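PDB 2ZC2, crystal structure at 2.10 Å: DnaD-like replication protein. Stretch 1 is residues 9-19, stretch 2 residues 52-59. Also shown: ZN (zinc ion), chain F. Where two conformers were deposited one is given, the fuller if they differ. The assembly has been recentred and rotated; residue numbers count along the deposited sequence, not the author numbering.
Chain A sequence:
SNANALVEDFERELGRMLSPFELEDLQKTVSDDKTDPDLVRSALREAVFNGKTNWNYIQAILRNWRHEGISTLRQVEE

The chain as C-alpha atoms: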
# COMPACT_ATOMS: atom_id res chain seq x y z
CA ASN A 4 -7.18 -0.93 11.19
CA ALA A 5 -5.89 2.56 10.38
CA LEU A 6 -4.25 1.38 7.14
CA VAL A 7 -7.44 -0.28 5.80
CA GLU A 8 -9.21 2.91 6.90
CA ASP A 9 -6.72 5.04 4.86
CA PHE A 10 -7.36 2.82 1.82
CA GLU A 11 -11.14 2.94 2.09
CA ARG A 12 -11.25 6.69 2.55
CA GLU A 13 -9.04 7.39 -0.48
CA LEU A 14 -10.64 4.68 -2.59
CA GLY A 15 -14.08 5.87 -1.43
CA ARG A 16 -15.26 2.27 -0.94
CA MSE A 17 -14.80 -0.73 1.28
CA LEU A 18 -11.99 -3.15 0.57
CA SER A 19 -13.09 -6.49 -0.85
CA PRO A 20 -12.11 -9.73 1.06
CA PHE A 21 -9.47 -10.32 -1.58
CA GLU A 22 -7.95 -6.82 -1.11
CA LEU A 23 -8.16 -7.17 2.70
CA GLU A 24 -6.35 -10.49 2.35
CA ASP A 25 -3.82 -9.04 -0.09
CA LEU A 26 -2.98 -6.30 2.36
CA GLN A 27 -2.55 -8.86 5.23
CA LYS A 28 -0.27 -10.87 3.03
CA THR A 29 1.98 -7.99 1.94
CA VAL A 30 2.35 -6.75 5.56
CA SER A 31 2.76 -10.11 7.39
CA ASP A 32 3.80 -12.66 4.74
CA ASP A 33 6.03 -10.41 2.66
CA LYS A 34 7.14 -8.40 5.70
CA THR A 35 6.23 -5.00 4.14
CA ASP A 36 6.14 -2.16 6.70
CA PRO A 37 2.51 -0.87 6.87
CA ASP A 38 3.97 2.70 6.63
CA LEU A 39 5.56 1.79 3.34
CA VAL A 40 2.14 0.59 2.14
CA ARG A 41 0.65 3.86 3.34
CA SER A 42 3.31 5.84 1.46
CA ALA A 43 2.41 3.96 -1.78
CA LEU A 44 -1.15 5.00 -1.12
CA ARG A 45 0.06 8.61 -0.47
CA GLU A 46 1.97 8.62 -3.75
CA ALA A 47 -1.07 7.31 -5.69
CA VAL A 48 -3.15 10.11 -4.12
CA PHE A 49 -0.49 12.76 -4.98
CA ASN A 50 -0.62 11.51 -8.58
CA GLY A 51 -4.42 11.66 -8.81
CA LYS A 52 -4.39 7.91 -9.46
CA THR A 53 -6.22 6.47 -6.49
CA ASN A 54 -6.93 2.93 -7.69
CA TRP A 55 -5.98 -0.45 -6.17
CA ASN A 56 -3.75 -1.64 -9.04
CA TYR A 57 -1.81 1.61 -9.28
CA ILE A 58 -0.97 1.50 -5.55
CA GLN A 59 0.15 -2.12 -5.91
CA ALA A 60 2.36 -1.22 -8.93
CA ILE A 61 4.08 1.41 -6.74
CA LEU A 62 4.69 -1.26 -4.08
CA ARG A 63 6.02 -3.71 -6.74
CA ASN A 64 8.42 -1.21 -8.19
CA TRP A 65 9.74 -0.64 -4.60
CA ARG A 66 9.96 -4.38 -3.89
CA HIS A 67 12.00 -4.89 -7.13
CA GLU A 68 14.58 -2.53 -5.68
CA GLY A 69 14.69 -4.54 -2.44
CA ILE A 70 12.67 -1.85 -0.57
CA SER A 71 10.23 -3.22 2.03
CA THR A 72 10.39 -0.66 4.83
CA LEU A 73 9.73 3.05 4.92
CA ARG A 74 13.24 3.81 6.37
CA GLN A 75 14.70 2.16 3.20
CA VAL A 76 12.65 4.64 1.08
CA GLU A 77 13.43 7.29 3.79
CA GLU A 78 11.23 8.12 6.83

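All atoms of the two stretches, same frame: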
# COMPACT_ATOMS: atom_id res chain seq x y z
N ASP A 9 -7.35 4.16 5.87
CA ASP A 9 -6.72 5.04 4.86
C ASP A 9 -7.15 4.64 3.44
O ASP A 9 -7.66 5.45 2.68
CB ASP A 9 -5.20 5.03 5.04
CG ASP A 9 -4.77 5.82 6.27
OD1 ASP A 9 -5.62 6.63 6.72
OD2 ASP A 9 -3.66 5.64 6.82
N PHE A 10 -6.98 3.36 3.11
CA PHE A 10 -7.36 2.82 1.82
C PHE A 10 -8.79 3.09 1.46
O PHE A 10 -9.08 3.53 0.37
CB PHE A 10 -7.07 1.33 1.78
CG PHE A 10 -5.66 1.00 1.28
CD1 PHE A 10 -4.59 1.10 2.11
CD2 PHE A 10 -5.46 0.64 -0.04
CE1 PHE A 10 -3.31 0.84 1.66
CE2 PHE A 10 -4.21 0.36 -0.52
CZ PHE A 10 -3.11 0.44 0.34
N GLU A 11 -9.72 2.83 2.39
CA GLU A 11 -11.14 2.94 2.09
C GLU A 11 -11.53 4.36 1.94
O GLU A 11 -12.30 4.70 1.05
CB GLU A 11 -11.94 2.26 3.19
CG GLU A 11 -11.75 0.77 3.10
CD GLU A 11 -12.54 -0.04 4.16
OE1 GLU A 11 -12.81 0.48 5.27
OE2 GLU A 11 -12.84 -1.22 3.85
N ARG A 12 -10.90 5.26 2.71
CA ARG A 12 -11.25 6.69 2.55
C ARG A 12 -10.78 7.19 1.20
O ARG A 12 -11.51 7.90 0.52
CB ARG A 12 -10.60 7.52 3.65
CG ARG A 12 -10.78 9.04 3.52
CD ARG A 12 -9.80 9.80 4.45
NE ARG A 12 -8.44 9.64 3.98
CZ ARG A 12 -7.47 9.07 4.69
NH1 ARG A 12 -7.71 8.66 5.93
NH2 ARG A 12 -6.27 8.94 4.17
N GLU A 13 -9.54 6.87 0.80
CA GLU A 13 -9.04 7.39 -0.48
C GLU A 13 -9.72 6.73 -1.64
O GLU A 13 -9.93 7.38 -2.70
CB GLU A 13 -7.52 7.21 -0.64
CG GLU A 13 -6.62 7.97 0.40
CD GLU A 13 -6.95 9.47 0.47
OE1 GLU A 13 -7.49 10.05 -0.52
OE2 GLU A 13 -6.59 10.06 1.50
N LEU A 14 -9.98 5.42 -1.49
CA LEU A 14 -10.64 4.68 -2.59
C LEU A 14 -12.14 5.02 -2.61
O LEU A 14 -12.82 4.79 -3.59
CB LEU A 14 -10.38 3.14 -2.49
CG LEU A 14 -8.93 2.65 -2.84
CD1 LEU A 14 -8.68 1.12 -2.73
CD2 LEU A 14 -8.55 3.06 -4.24
N GLY A 15 -12.65 5.63 -1.53
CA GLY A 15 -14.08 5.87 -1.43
C GLY A 15 -14.96 4.61 -1.48
O GLY A 15 -16.03 4.62 -2.06
N ARG A 16 -14.50 3.52 -0.89
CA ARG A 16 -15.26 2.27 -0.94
C ARG A 16 -14.61 1.33 0.03
O ARG A 16 -13.46 1.53 0.42
CB ARG A 16 -15.26 1.66 -2.35
CG ARG A 16 -13.85 1.19 -2.84
CD ARG A 16 -13.87 0.73 -4.31
NE ARG A 16 -12.57 0.24 -4.80
CZ ARG A 16 -11.96 -0.85 -4.31
NH1 ARG A 16 -12.53 -1.56 -3.33
NH2 ARG A 16 -10.81 -1.26 -4.81
N MSE A 17 -15.33 0.28 0.39
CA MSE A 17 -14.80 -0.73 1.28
C MSE A 17 -13.82 -1.62 0.52
O MSE A 17 -14.00 -1.85 -0.67
CB MSE A 17 -15.92 -1.59 1.84
CG MSE A 17 -16.70 -0.93 2.96
SE MSE A 17 -18.19 -2.03 3.55
CE MSE A 17 -17.36 -3.82 3.53
N LEU A 18 -12.81 -2.14 1.21
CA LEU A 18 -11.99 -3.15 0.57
C LEU A 18 -12.77 -4.46 0.46
O LEU A 18 -13.50 -4.83 1.38
CB LEU A 18 -10.68 -3.37 1.33
CG LEU A 18 -9.83 -2.09 1.45
CD1 LEU A 18 -8.45 -2.40 1.96
CD2 LEU A 18 -9.80 -1.31 0.10
N SER A 19 -12.59 -5.14 -0.66
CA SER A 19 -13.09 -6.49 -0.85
C SER A 19 -12.32 -7.48 0.07
O SER A 19 -11.17 -7.19 0.47
CB SER A 19 -12.83 -6.84 -2.31
OG SER A 19 -11.51 -7.42 -2.38
N LYS A 52 -4.15 9.25 -8.99
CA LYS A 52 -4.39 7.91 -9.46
C LYS A 52 -4.77 6.97 -8.32
O LYS A 52 -4.06 5.96 -8.08
CB LYS A 52 -3.13 7.38 -10.17
CG LYS A 52 -2.55 8.37 -11.19
CD LYS A 52 -2.40 7.76 -12.57
CE LYS A 52 -3.74 7.49 -13.16
NZ LYS A 52 -4.05 6.02 -13.00
N THR A 53 -5.88 7.27 -7.64
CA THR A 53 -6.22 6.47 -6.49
C THR A 53 -7.04 5.25 -6.99
O THR A 53 -8.27 5.26 -7.01
CB THR A 53 -6.91 7.28 -5.34
OG1 THR A 53 -6.24 8.53 -5.14
CG2 THR A 53 -6.79 6.52 -4.00
N ASN A 54 -6.33 4.22 -7.41
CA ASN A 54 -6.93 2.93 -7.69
C ASN A 54 -6.07 1.80 -7.17
O ASN A 54 -4.84 1.94 -7.09
CB ASN A 54 -7.26 2.76 -9.20
CG ASN A 54 -6.04 2.65 -10.08
OD1 ASN A 54 -5.77 3.55 -10.90
ND2 ASN A 54 -5.40 1.48 -10.07
N TRP A 55 -6.72 0.70 -6.76
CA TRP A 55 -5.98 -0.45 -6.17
C TRP A 55 -4.73 -0.84 -6.90
O TRP A 55 -3.68 -0.96 -6.31
CB TRP A 55 -6.89 -1.70 -6.06
CG TRP A 55 -6.15 -2.90 -5.46
CD1 TRP A 55 -5.57 -3.95 -6.14
CD2 TRP A 55 -5.92 -3.15 -4.07
NE1 TRP A 55 -5.04 -4.84 -5.25
CE2 TRP A 55 -5.23 -4.35 -3.97
CE3 TRP A 55 -6.25 -2.46 -2.89
CZ2 TRP A 55 -4.83 -4.89 -2.72
CZ3 TRP A 55 -5.86 -2.99 -1.64
CH2 TRP A 55 -5.18 -4.21 -1.57
N ASN A 56 -4.86 -1.13 -8.20
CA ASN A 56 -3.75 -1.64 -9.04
C ASN A 56 -2.58 -0.69 -9.13
O ASN A 56 -1.41 -1.10 -9.08
CB ASN A 56 -4.24 -1.94 -10.48
CG ASN A 56 -5.28 -3.09 -10.51
OD1 ASN A 56 -5.61 -3.66 -9.49
ND2 ASN A 56 -5.76 -3.43 -11.69
N TYR A 57 -2.88 0.59 -9.29
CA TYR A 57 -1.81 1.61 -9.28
C TYR A 57 -0.99 1.64 -8.00
O TYR A 57 0.25 1.67 -8.02
CB TYR A 57 -2.39 3.01 -9.62
CG TYR A 57 -1.36 4.09 -9.91
CD1 TYR A 57 -0.94 4.38 -11.22
CD2 TYR A 57 -0.82 4.86 -8.88
CE1 TYR A 57 0.03 5.43 -11.45
CE2 TYR A 57 0.11 5.86 -9.10
CZ TYR A 57 0.55 6.15 -10.37
OH TYR A 57 1.44 7.19 -10.55
N ILE A 58 -1.66 1.62 -6.86
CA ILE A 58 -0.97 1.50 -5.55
C ILE A 58 -0.11 0.25 -5.48
O ILE A 58 1.05 0.29 -5.12
CB ILE A 58 -2.07 1.48 -4.41
CG1 ILE A 58 -2.83 2.81 -4.40
CG2 ILE A 58 -1.39 1.21 -3.01
CD1 ILE A 58 -4.22 2.78 -3.72
N GLN A 59 -0.66 -0.89 -5.85
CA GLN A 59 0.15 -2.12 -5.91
C GLN A 59 1.34 -2.05 -6.85
O GLN A 59 2.33 -2.60 -6.53
CB GLN A 59 -0.68 -3.38 -6.27
CG GLN A 59 -1.79 -3.60 -5.29
CD GLN A 59 -1.22 -3.83 -3.86
OE1 GLN A 59 -1.70 -3.24 -2.90
NE2 GLN A 59 -0.21 -4.69 -3.73
ZN ZN F . -4.17 7.29 8.31
O HOH W 1 -9.60 0.56 -7.08

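Contact between the end of one helix and the loop after it (residues 9-19) and the start of another (residues 52-59) in a DnaD-like replication protein. No direct hydrogen bond crosses between the stretches; apolar packing and one bridging water join them. The helix axes stay 12.3 Å apart at closest approach, at 129° between their N-to-C directions, so the side chains must span the gap. Asp9 lies out of reach of stretch 2 and serves its own surroundings: its carboxylate holds the zinc ion through both oxygens (OD1 to ZN 2.2 Å, OD2 to ZN 2.3 Å), and its OD1 also accepts from Arg12 NH1 (3.0 Å). The CA-to-CB bond of Phe10 points sideways with respect to stretch 2, but the ring end comes nearer, with CZ 3.8 Å from Ile58 CG2 and CE2 3.9 Å from Trp55 CZ3. The Phe10 ring and the six-membered ring of Trp55 meet obliquely, planes at 54° and centroids 5.8 Å apart. Glu11 is out of reach of stretch 2; its OE2 accepts a hydrogen bond from the backbone N of Leu18 (2.8 Å), tying the loop back to the helix. Arg12 bridges two acids one turn and one residue away, adding to the Asp9 salt bridge a second one, from its NH2 to Glu13 OE2 (2.9 Å). Glu13 meets stretch 2 through its CB, which lies 3.5 Å from Thr53 CG2, while its OE2 pairs with Arg12. Leu14, whose CA is 6.2 Å from the CA of Thr53, fits against the turn leading into the second helix. Its CD2 comes within 3.5 Å of Thr53 O, 3.8 Å of Asn54 CA and 4.4 Å of Ile58 CD1, while its CD1 sits at the edge of the indole, 4.3 Å from Trp55 CE3. Gly15 then leaves helical geometry with positive phi (59°), a conformation that favours glycine, and makes no contact across. The CA-to-CB bond of Arg16 points toward stretch 2, and the chain extends with chi2 and chi3 both t, bringing NH2 to 4.1 Å from Trp55 CB, which lies near the guanidinium plane. A water accepts from both Arg16 NH2 (3.2 Å) and Trp55 N (2.9 Å), linking the side chain to the first turn of the helix. Met17, a selenomethionine, is exposed and remote. Leu18 is buried, its CD1 4.5 Å from Trp55 CZ3, so that Phe10, Leu14 and Leu18 all converge on the indole. Ser19, beyond the contact, caps the helix that follows.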